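Local coordinates for protein FAD-dependent oxidoreductase (Actinomadura kijaniata, PDB 3M9V) that probably oxidises a dTDP-linked sugar with the help of a flavin cofactor during D-kijanose biosynthesis, as a member of the acyl-CoA dehydrogenase family, at residues A251-A254 with G255-V258; V270-A273 with A274-T277; A280-E283 with R284-E287; G327-D330 with E331-R334. All blocks are in the same frame, centred on the assembly; numbering follows the deposited sequence.

Contact 1. Residues A251-A254 with G255-V258. With TYD (thymidine-5'-diphosphate), chain B.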
loop_
_atom_site.group_PDB
_atom_site.type_symbol
_atom_site.label_atom_id
_atom_site.label_comp_id
_atom_site.label_asym_id
_atom_site.label_seq_id
_atom_site.Cartn_x
_atom_site.Cartn_y
_atom_site.Cartn_z
ATOM N N ALA A 251 19.284 10.046 28.075
ATOM C CA ALA A 251 20.301 10.883 27.446
ATOM C C ALA A 251 21.204 10.054 26.532
ATOM O O ALA A 251 21.809 10.581 25.593
ATOM C CB ALA A 251 21.149 11.632 28.487
ATOM N N VAL A 252 21.255 8.758 26.818
ATOM C CA VAL A 252 22.113 7.795 26.120
ATOM C C VAL A 252 21.610 7.502 24.702
ATOM O O VAL A 252 22.369 7.106 23.819
ATOM C CB VAL A 252 22.183 6.511 26.981
ATOM C CG1 VAL A 252 22.396 5.244 26.181
ATOM C CG2 VAL A 252 23.284 6.679 28.027
ATOM N N LEU A 253 20.321 7.744 24.498
ATOM C CA LEU A 253 19.716 7.647 23.181
ATOM C C LEU A 253 20.458 8.548 22.215
ATOM O O LEU A 253 20.477 8.241 21.026
ATOM C CB LEU A 253 18.219 7.990 23.221
ATOM C CG LEU A 253 17.466 7.003 24.124
ATOM C CD1 LEU A 253 15.945 7.216 24.192
ATOM C CD2 LEU A 253 17.724 5.537 23.846
ATOM N N ALA A 254 21.069 9.631 22.694
ATOM C CA ALA A 254 21.693 10.532 21.734
ATOM C C ALA A 254 22.917 9.888 21.092
ATOM O O ALA A 254 23.156 10.100 19.899
ATOM C CB ALA A 254 22.139 11.834 22.370
ATOM N N GLY A 255 23.704 9.158 21.876
ATOM C CA GLY A 255 24.887 8.484 21.354
ATOM C C GLY A 255 24.504 7.350 20.413
ATOM O O GLY A 255 25.165 7.123 19.395
ATOM N N GLN A 256 23.431 6.631 20.741
ATOM C CA GLN A 256 22.980 5.580 19.842
ATOM C C GLN A 256 22.486 6.129 18.519
ATOM O O GLN A 256 22.539 5.460 17.478
ATOM C CB GLN A 256 21.882 4.760 20.509
ATOM C CG GLN A 256 22.445 3.980 21.672
ATOM C CD GLN A 256 21.344 3.480 22.562
ATOM O OE1 GLN A 256 20.198 3.322 22.140
ATOM N NE2 GLN A 256 21.683 3.237 23.818
ATOM N N THR A 257 22.014 7.369 18.559
ATOM C CA THR A 257 21.547 7.967 17.322
ATOM C C THR A 257 22.755 8.347 16.477
ATOM O O THR A 257 22.850 8.017 15.285
ATOM C CB THR A 257 20.621 9.166 17.619
ATOM O OG1 THR A 257 19.449 8.682 18.279
ATOM C CG2 THR A 257 20.221 9.841 16.301
ATOM N N VAL A 258 23.692 9.064 17.095
ATOM C CA VAL A 258 24.909 9.455 16.405
ATOM C C VAL A 258 25.564 8.202 15.805
ATOM O O VAL A 258 26.018 8.207 14.654
ATOM C CB VAL A 258 25.854 10.268 17.329
ATOM C CG1 VAL A 258 27.208 10.498 16.653
ATOM C CG2 VAL A 258 25.258 11.655 17.683
HETATM P PA TYD B . 26.757 3.882 21.603
HETATM O O1A TYD B . 27.781 2.791 21.850
HETATM O O2A TYD B . 25.866 3.847 20.374
HETATM O O3A TYD B . 25.842 4.053 22.912
HETATM P PB TYD B . 25.784 2.811 23.931
HETATM O O1B TYD B . 25.717 1.600 23.019
HETATM O O2B TYD B . 24.470 3.147 24.606
HETATM O O3B TYD B . 27.050 2.994 24.748
HETATM O "O5'" TYD B . 27.415 5.348 21.734
HETATM C "C5'" TYD B . 27.948 5.858 22.956
HETATM C "C4'" TYD B . 28.898 6.883 22.352
HETATM O "O4'" TYD B . 28.175 7.965 21.778
HETATM C "C3'" TYD B . 29.884 7.491 23.333
HETATM O "O3'" TYD B . 31.123 6.978 22.838
HETATM C "C2'" TYD B . 29.880 8.976 23.008
HETATM C "C1'" TYD B . 28.931 9.178 21.830
HETATM N N1 TYD B . 28.006 10.289 22.095
HETATM C C2 TYD B . 27.845 11.265 21.203
HETATM O O2 TYD B . 28.504 11.237 20.137
HETATM N N3 TYD B . 26.991 12.278 21.472
HETATM C C4 TYD B . 26.282 12.310 22.625
HETATM O O4 TYD B . 25.498 13.257 22.844
HETATM C C5 TYD B . 26.444 11.302 23.560
HETATM C C5M TYD B . 25.713 11.253 24.875
HETATM C C6 TYD B . 27.332 10.281 23.251
#
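The first turns of helix 253-260 form one wall of the thymidine-5'-diphosphate pocket, and Val-252 and Gln-256 meet there beside the outer phosphate. CG1 of Val-252 lies 3.2 Å from NE2 of Gln-256, the two side chains crossing at a slant. Val-252 CG1 also packs against the same phosphate oxygen that the amide holds: Gln-256 NE2 donates to O2B of the nucleotide at 2.9 Å, and the bond is nearly straight at 165°. An extended chain beyond CG (chi2 164°) carries the amide out to the diphosphate, while OE1 of Gln-256 lies 3.7 Å from CD2 of Leu-253.

Further along, Gly-255 puts its bare CA 3.4 Å from O4' of the nucleotide, so the sugar sits directly against the helix backbone. Ala-254 CB faces the O4 end of the thymine, and the methyls of Val-258 line its O2 side. The turn itself is held by Gln-256 N bonded to Val-252 O and Val-258 N bonded to Ala-254 O. Leu-253 O takes two bonds from Thr-257, one from N and one from OG1 at 3.0 Å, which approach from opposite faces of the carbonyl plane. That OG1 bond turns the threonine hydroxyl back onto its own helix.

Ser-259, one turn on from Gly-255, adds a further bond to the nucleotide. Helix 329-362 packs along one flank through Arg-332, Met-336 and Met-337, and helix 96-118 meets Val-258 through Leu-110 and Thr-111.

Contact 2. Residues V270-A273 with A274-T277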
loop_
_atom_site.group_PDB
_atom_site.type_symbol
_atom_site.label_atom_id
_atom_site.label_comp_id
_atom_site.label_asym_id
_atom_site.label_seq_id
_atom_site.Cartn_x
_atom_site.Cartn_y
_atom_site.Cartn_z
ATOM N N VAL A 270 21.113 2.740 -2.369
ATOM C CA VAL A 270 20.566 1.537 -3.023
ATOM C C VAL A 270 19.314 1.838 -3.853
ATOM O O VAL A 270 19.213 1.431 -5.027
ATOM C CB VAL A 270 20.331 0.385 -2.010
ATOM C CG1 VAL A 270 19.679 -0.815 -2.694
ATOM C CG2 VAL A 270 21.699 -0.081 -1.451
ATOM N N ALA A 271 18.358 2.559 -3.267
ATOM C CA ALA A 271 17.190 2.935 -4.061
ATOM C C ALA A 271 17.570 3.804 -5.266
ATOM O O ALA A 271 16.971 3.706 -6.339
ATOM C CB ALA A 271 16.168 3.673 -3.166
ATOM N N GLN A 272 18.510 4.727 -5.084
ATOM C CA GLN A 272 18.924 5.571 -6.210
ATOM C C GLN A 272 19.519 4.734 -7.353
ATOM O O GLN A 272 19.266 4.999 -8.530
ATOM C CB GLN A 272 19.883 6.673 -5.726
ATOM C CG GLN A 272 20.345 7.680 -6.817
ATOM C CD GLN A 272 19.218 8.606 -7.217
ATOM O OE1 GLN A 272 18.709 9.358 -6.390
ATOM N NE2 GLN A 272 18.795 8.534 -8.466
ATOM N N ALA A 273 20.317 3.724 -7.014
ATOM C CA ALA A 273 21.082 2.980 -8.001
ATOM C C ALA A 273 20.055 2.095 -8.710
ATOM O O ALA A 273 20.175 1.923 -9.908
ATOM C CB ALA A 273 22.194 2.123 -7.339
ATOM N N ALA A 274 19.038 1.587 -8.014
ATOM C CA ALA A 274 17.971 0.845 -8.685
ATOM C C ALA A 274 17.218 1.696 -9.714
ATOM O O ALA A 274 17.006 1.311 -10.860
ATOM C CB ALA A 274 16.984 0.234 -7.652
ATOM N N TYR A 275 16.846 2.906 -9.326
ATOM C CA TYR A 275 16.114 3.791 -10.212
ATOM C C TYR A 275 16.969 4.119 -11.447
ATOM O O TYR A 275 16.459 4.068 -12.571
ATOM C CB TYR A 275 15.840 5.073 -9.454
ATOM C CG TYR A 275 15.000 6.090 -10.190
ATOM C CD1 TYR A 275 13.899 5.706 -10.956
ATOM C CD2 TYR A 275 15.285 7.436 -10.110
ATOM C CE1 TYR A 275 13.111 6.662 -11.625
ATOM C CE2 TYR A 275 14.490 8.395 -10.742
ATOM C CZ TYR A 275 13.404 8.006 -11.469
ATOM O OH TYR A 275 12.666 9.000 -12.076
ATOM N N ASP A 276 18.241 4.463 -11.215
ATOM C CA ASP A 276 19.163 4.824 -12.293
ATOM C C ASP A 276 19.325 3.702 -13.299
ATOM O O ASP A 276 19.386 3.960 -14.501
ATOM C CB ASP A 276 20.556 5.106 -11.736
ATOM C CG ASP A 276 20.608 6.437 -11.028
ATOM O OD1 ASP A 276 19.655 7.233 -11.105
ATOM O OD2 ASP A 276 21.592 6.642 -10.315
ATOM N N THR A 277 19.420 2.477 -12.794
ATOM C CA THR A 277 19.428 1.257 -13.607
ATOM C C THR A 277 18.176 1.039 -14.442
ATOM O O THR A 277 18.261 0.716 -15.639
ATOM C CB THR A 277 19.634 0.007 -12.722
ATOM O OG1 THR A 277 20.855 0.181 -12.003
ATOM C CG2 THR A 277 19.796 -1.232 -13.567
#
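Gln-272 and Asp-276, one turn apart on helix 264-283, are joined side chain to side chain: NE2 of Gln-272 donates to OD1 of Asp-276 at 3.1 Å, with an angle of 151° at the hydrogen. The oxygen lies in the amide plane of the glutamine, but the nitrogen approaches from above the carboxylate plane, and the two flat groups are turned 37° against each other. The glutamine achieves this by bending at chi2 (72°), which swings the amide forward along the helix, toward its C-terminal end and Asp-276. Its NE2 also stands at the edge of the Tyr-275 ring, 4.0 Å from CD2.

On the next residue pair, Ala-273 O accepts from both N and OG1 of Thr-277, the hydroxyl at 2.8 Å, from opposite faces of the carbonyl plane. Ordinary helical bonds, such as Asp-276 N to Gln-272 O at 2.9 Å, hold the backbone beneath.

The second shell fixes the polar ends. Arg-308 bonds OE1 of Gln-272, Asp-301 takes the Tyr-275 hydroxyl, and Arg-93 makes a salt bridge with OD2 of Asp-276. Around the small residues, Ala-271 packs on Leu-307 and Ile-354, and Ala-274 on Val-355 and Leu-376, so this turn lies within the helical bundle of the C-terminal domain. Tyr-275 also touches Ala-402 of a second subunit.

The amide of Gln-272 is thus used at both ends, with its oxygen toward an arginine and its nitrogen toward a carboxylate, which supports its modelled orientation. Arg-93 together with the amide would be expected to favour the ionised form of Asp-276.

Contact 3. Residues A280-E283 with R284-E287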
loop_
_atom_site.group_PDB
_atom_site.type_symbol
_atom_site.label_atom_id
_atom_site.label_comp_id
_atom_site.label_asym_id
_atom_site.label_seq_id
_atom_site.Cartn_x
_atom_site.Cartn_y
_atom_site.Cartn_z
ATOM N N ALA A 280 17.957 3.843 -17.204
ATOM C CA ALA A 280 18.908 3.540 -18.274
ATOM C C ALA A 280 18.361 2.412 -19.142
ATOM O O ALA A 280 18.368 2.533 -20.380
ATOM C CB ALA A 280 20.305 3.218 -17.724
ATOM N N ALA A 281 17.834 1.362 -18.509
ATOM C CA ALA A 281 17.213 0.268 -19.255
ATOM C C ALA A 281 16.076 0.742 -20.168
ATOM O O ALA A 281 15.971 0.315 -21.325
ATOM C CB ALA A 281 16.777 -0.896 -18.351
ATOM N N LEU A 282 15.237 1.665 -19.704
ATOM C CA LEU A 282 14.117 2.090 -20.520
ATOM C C LEU A 282 14.590 2.926 -21.701
ATOM O O LEU A 282 14.032 2.832 -22.797
ATOM C CB LEU A 282 13.107 2.901 -19.707
ATOM C CG LEU A 282 12.187 2.048 -18.848
ATOM C CD1 LEU A 282 11.560 3.014 -17.853
ATOM C CD2 LEU A 282 11.130 1.429 -19.736
ATOM N N GLU A 283 15.600 3.758 -21.459
ATOM C CA GLU A 283 16.131 4.586 -22.529
ATOM C C GLU A 283 16.867 3.800 -23.605
ATOM O O GLU A 283 17.062 4.320 -24.697
ATOM C CB GLU A 283 17.005 5.692 -21.950
ATOM C CG GLU A 283 16.193 6.313 -20.838
ATOM C CD GLU A 283 16.708 7.657 -20.395
ATOM O OE1 GLU A 283 17.941 7.856 -20.303
ATOM O OE2 GLU A 283 15.834 8.507 -20.131
ATOM N N ARG A 284 17.253 2.558 -23.331
ATOM C CA ARG A 284 18.061 1.796 -24.281
ATOM C C ARG A 284 17.128 1.133 -25.284
ATOM O O ARG A 284 17.579 0.535 -26.255
ATOM C CB ARG A 284 18.827 0.678 -23.569
ATOM C CG ARG A 284 20.317 0.880 -23.483
ATOM C CD ARG A 284 20.936 -0.305 -22.751
ATOM N NE ARG A 284 21.343 0.057 -21.392
ATOM C CZ ARG A 284 20.968 -0.559 -20.270
ATOM N NH1 ARG A 284 20.161 -1.614 -20.271
ATOM N NH2 ARG A 284 21.418 -0.108 -19.110
ATOM N N ARG A 285 15.824 1.221 -25.056
ATOM C CA ARG A 285 14.921 0.438 -25.880
ATOM C C ARG A 285 14.428 1.197 -27.108
ATOM O O ARG A 285 14.174 2.396 -27.055
ATOM C CB ARG A 285 13.778 -0.115 -25.032
ATOM C CG ARG A 285 14.291 -1.144 -24.046
ATOM C CD ARG A 285 13.233 -1.589 -23.045
ATOM N NE ARG A 285 13.836 -2.468 -22.045
ATOM C CZ ARG A 285 13.289 -2.812 -20.881
ATOM N NH1 ARG A 285 12.092 -2.357 -20.545
ATOM N NH2 ARG A 285 13.942 -3.617 -20.052
ATOM N N PRO A 286 14.301 0.493 -28.238
ATOM C CA PRO A 286 13.738 1.090 -29.452
ATOM C C PRO A 286 12.304 1.567 -29.226
ATOM O O PRO A 286 11.954 2.667 -29.637
ATOM C CB PRO A 286 13.726 -0.072 -30.449
ATOM C CG PRO A 286 13.786 -1.328 -29.603
ATOM C CD PRO A 286 14.558 -0.953 -28.368
ATOM N N GLU A 287 11.479 0.754 -28.576
ATOM C CA GLU A 287 10.098 1.146 -28.309
ATOM C C GLU A 287 10.007 2.192 -27.198
ATOM O O GLU A 287 10.785 2.169 -26.244
ATOM C CB GLU A 287 9.268 -0.081 -27.933
ATOM C CG GLU A 287 8.616 -0.753 -29.134
ATOM C CD GLU A 287 9.618 -1.466 -30.028
ATOM O OE1 GLU A 287 10.082 -2.579 -29.682
ATOM O OE2 GLU A 287 9.935 -0.896 -31.098
HETATM O O HOH W 1 11.075 2.037 -23.533
#
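Arg-284 folds back over the last turn of helix 264-283 and lays one guanidinium face across the backbone of Ala-280 and Ala-281. Arg-284 NH1 comes within 3.6 Å of Ala-281 CA, and its NH2 lies 3.8 Å from Ala-280 CB. A bend at chi3 (-106°) turns the flat group onto the helix. Arg-285, extended from CG to NE, runs past the same turn, with CG 3.5 Å from Ala-281 O and NH1 near CD2 of Leu-282. The tight part is Ala-281 and Leu-282, buried against Val-362 and Leu-361 of helix 329-362. Both arginines are exposed, but NH1 and NH2 of Arg-285 are tied down by the carbonyls of Leu-361 and Val-362.

At the helix end Arg-284 N bonds to Ala-281 O at 3.3 Å from above the carbonyl plane, and Arg-285 N makes a weak bond to Leu-282 O. After Arg-285 the chain loosens, and one water bridges Leu-282 O (3.1 Å) and Glu-287 O (2.7 Å).

The helix therefore finishes on long, imperfect bonds, with a water donating to Leu-282 O beside the one from Arg-285 N. Two positive side chains at its carboxyl end would be expected to interact favourably with the helix dipole.

Contact 4. Residues G327-D330 with E331-R334. With TYD (thymidine-5'-diphosphate), chain B.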
loop_
_atom_site.group_PDB
_atom_site.type_symbol
_atom_site.label_atom_id
_atom_site.label_comp_id
_atom_site.label_asym_id
_atom_site.label_seq_id
_atom_site.Cartn_x
_atom_site.Cartn_y
_atom_site.Cartn_z
ATOM N N GLY A 327 21.028 21.975 27.277
ATOM C CA GLY A 327 19.672 21.878 27.784
ATOM C C GLY A 327 19.406 20.584 28.516
ATOM O O GLY A 327 20.322 19.964 29.051
ATOM N N ASP A 328 18.146 20.168 28.561
ATOM C CA ASP A 328 17.831 18.891 29.180
ATOM C C ASP A 328 18.350 17.747 28.300
ATOM O O ASP A 328 17.811 17.474 27.224
ATOM C CB ASP A 328 16.320 18.795 29.372
ATOM C CG ASP A 328 15.897 17.503 30.032
ATOM O OD1 ASP A 328 14.807 17.468 30.621
ATOM O OD2 ASP A 328 16.597 16.478 29.963
ATOM N N MET A 329 19.390 17.072 28.776
ATOM C CA MET A 329 20.023 15.982 28.040
ATOM C C MET A 329 19.137 14.765 27.817
ATOM O O MET A 329 19.287 14.063 26.821
ATOM C CB MET A 329 21.328 15.550 28.714
ATOM C CG MET A 329 22.351 16.652 28.728
ATOM S SD MET A 329 23.051 16.963 27.100
ATOM C CE MET A 329 23.877 15.368 26.910
ATOM N N ASP A 330 18.225 14.481 28.738
ATOM C CA ASP A 330 17.247 13.436 28.479
ATOM C C ASP A 330 16.246 13.740 27.358
ATOM O O ASP A 330 16.053 12.906 26.471
ATOM C CB ASP A 330 16.569 13.003 29.768
ATOM C CG ASP A 330 17.544 12.321 30.698
ATOM O OD1 ASP A 330 18.343 11.485 30.226
ATOM O OD2 ASP A 330 17.523 12.614 31.909
ATOM N N GLU A 331 15.639 14.923 27.373
ATOM C CA GLU A 331 14.822 15.387 26.254
ATOM C C GLU A 331 15.617 15.379 24.941
ATOM O O GLU A 331 15.085 15.033 23.882
ATOM C CB GLU A 331 14.296 16.797 26.553
ATOM C CG GLU A 331 12.948 17.181 25.949
ATOM C CD GLU A 331 11.971 16.022 25.808
ATOM O OE1 GLU A 331 11.712 15.270 26.776
ATOM O OE2 GLU A 331 11.448 15.847 24.688
ATOM N N ARG A 332 16.891 15.756 25.000
ATOM C CA ARG A 332 17.722 15.780 23.798
ATOM C C ARG A 332 17.833 14.402 23.136
ATOM O O ARG A 332 17.692 14.304 21.912
ATOM C CB ARG A 332 19.112 16.304 24.128
ATOM C CG ARG A 332 20.131 16.075 23.025
ATOM C CD ARG A 332 21.350 16.908 23.373
ATOM N NE ARG A 332 22.457 16.834 22.422
ATOM C CZ ARG A 332 23.419 15.910 22.459
ATOM N NH1 ARG A 332 24.408 15.963 21.580
ATOM N NH2 ARG A 332 23.415 14.941 23.365
ATOM N N GLY A 333 18.056 13.366 23.944
ATOM C CA GLY A 333 18.194 11.972 23.524
ATOM C C GLY A 333 16.877 11.384 23.042
ATOM O O GLY A 333 16.839 10.665 22.049
ATOM N N ARG A 334 15.763 11.689 23.699
ATOM C CA ARG A 334 14.460 11.248 23.197
ATOM C C ARG A 334 14.180 11.910 21.843
ATOM O O ARG A 334 13.708 11.267 20.918
ATOM C CB ARG A 334 13.344 11.571 24.197
ATOM C CG ARG A 334 13.309 10.628 25.405
ATOM C CD ARG A 334 12.071 10.875 26.250
ATOM N NE ARG A 334 12.191 12.186 26.880
ATOM C CZ ARG A 334 12.596 12.350 28.136
ATOM N NH1 ARG A 334 12.919 11.292 28.866
ATOM N NH2 ARG A 334 12.676 13.563 28.665
HETATM P PA TYD B . 26.757 3.882 21.603
HETATM O O1A TYD B . 27.781 2.791 21.850
HETATM O O2A TYD B . 25.866 3.847 20.374
HETATM O O3A TYD B . 25.842 4.053 22.912
HETATM P PB TYD B . 25.784 2.811 23.931
HETATM O O1B TYD B . 25.717 1.600 23.019
HETATM O O2B TYD B . 24.470 3.147 24.606
HETATM O O3B TYD B . 27.050 2.994 24.748
HETATM O "O5'" TYD B . 27.415 5.348 21.734
HETATM C "C5'" TYD B . 27.948 5.858 22.956
HETATM C "C4'" TYD B . 28.898 6.883 22.352
HETATM O "O4'" TYD B . 28.175 7.965 21.778
HETATM C "C3'" TYD B . 29.884 7.491 23.333
HETATM O "O3'" TYD B . 31.123 6.978 22.838
HETATM C "C2'" TYD B . 29.880 8.976 23.008
HETATM C "C1'" TYD B . 28.931 9.178 21.830
HETATM N N1 TYD B . 28.006 10.289 22.095
HETATM C C2 TYD B . 27.845 11.265 21.203
HETATM O O2 TYD B . 28.504 11.237 20.137
HETATM N N3 TYD B . 26.991 12.278 21.472
HETATM C C4 TYD B . 26.282 12.310 22.625
HETATM O O4 TYD B . 25.498 13.257 22.844
HETATM C C5 TYD B . 26.444 11.302 23.560
HETATM C C5M TYD B . 25.713 11.253 24.875
HETATM C C6 TYD B . 27.332 10.281 23.251
HETATM O O HOH W 2 21.689 13.613 25.166
#
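O4 of the thymine in thymidine-5'-diphosphate is gripped by two nitrogens of Arg-332: NH2 at 2.7 Å, with an angle of 161°, and NH1 more weakly at 3.2 Å. The oxygen lies at the guanidinium edge, near its plane. An extended chain, with CG anti to the backbone N (chi1 167°), carries the group to the base. Leu-321 O and Ser-322 O bond NE and NH1 and help hold it in place, while one water bridges NH2 to Met-329 O. Met-329 runs alongside in the same direction, with its CE 3.6 Å from NH2 of Arg-332.

Behind the arginine, Asp-328 caps the helix start. Its OD2 accepts from Glu-331 N at 3.2 Å, the donor sitting above the carboxylate plane, and weakly from Asp-330 N. One turn on from Asp-330, Arg-334 holds OE1 of Glu-331 side-on with NE and NH2, the latter at 2.7 Å, in a salt bridge. One face of its guanidinium lies over the carbonyl of Asp-330, whose oxygen is 3.8 Å above its centre. NH1 has a second acidic partner in Asp-250.

The arrangement is an aspartate N-cap at the start of helix 329-362, whose first turn delivers Arg-332 to the base in the dTDP site.

Following the chain from the N terminus, contact 1 opens the series on helix 253-260, contacts 2 and 3 share helix 264-283, and contact 4 begins helix 329-362. Each is local, closing a helical turn or helix end and no long loop; they run in series, and none nests or crosses. Contacts 1 and 4 come together in space, their centres about 10 Å apart: Asp-330 OD1 lies 2.8 Å from Ala-251 N, and both contacts touch the same nucleotide. Contact 3 lies at the far end, its centre about 46 Å from that of contact 1. Helix 329-362 spans the distance, starting at contact 4 and ending beside contact 3.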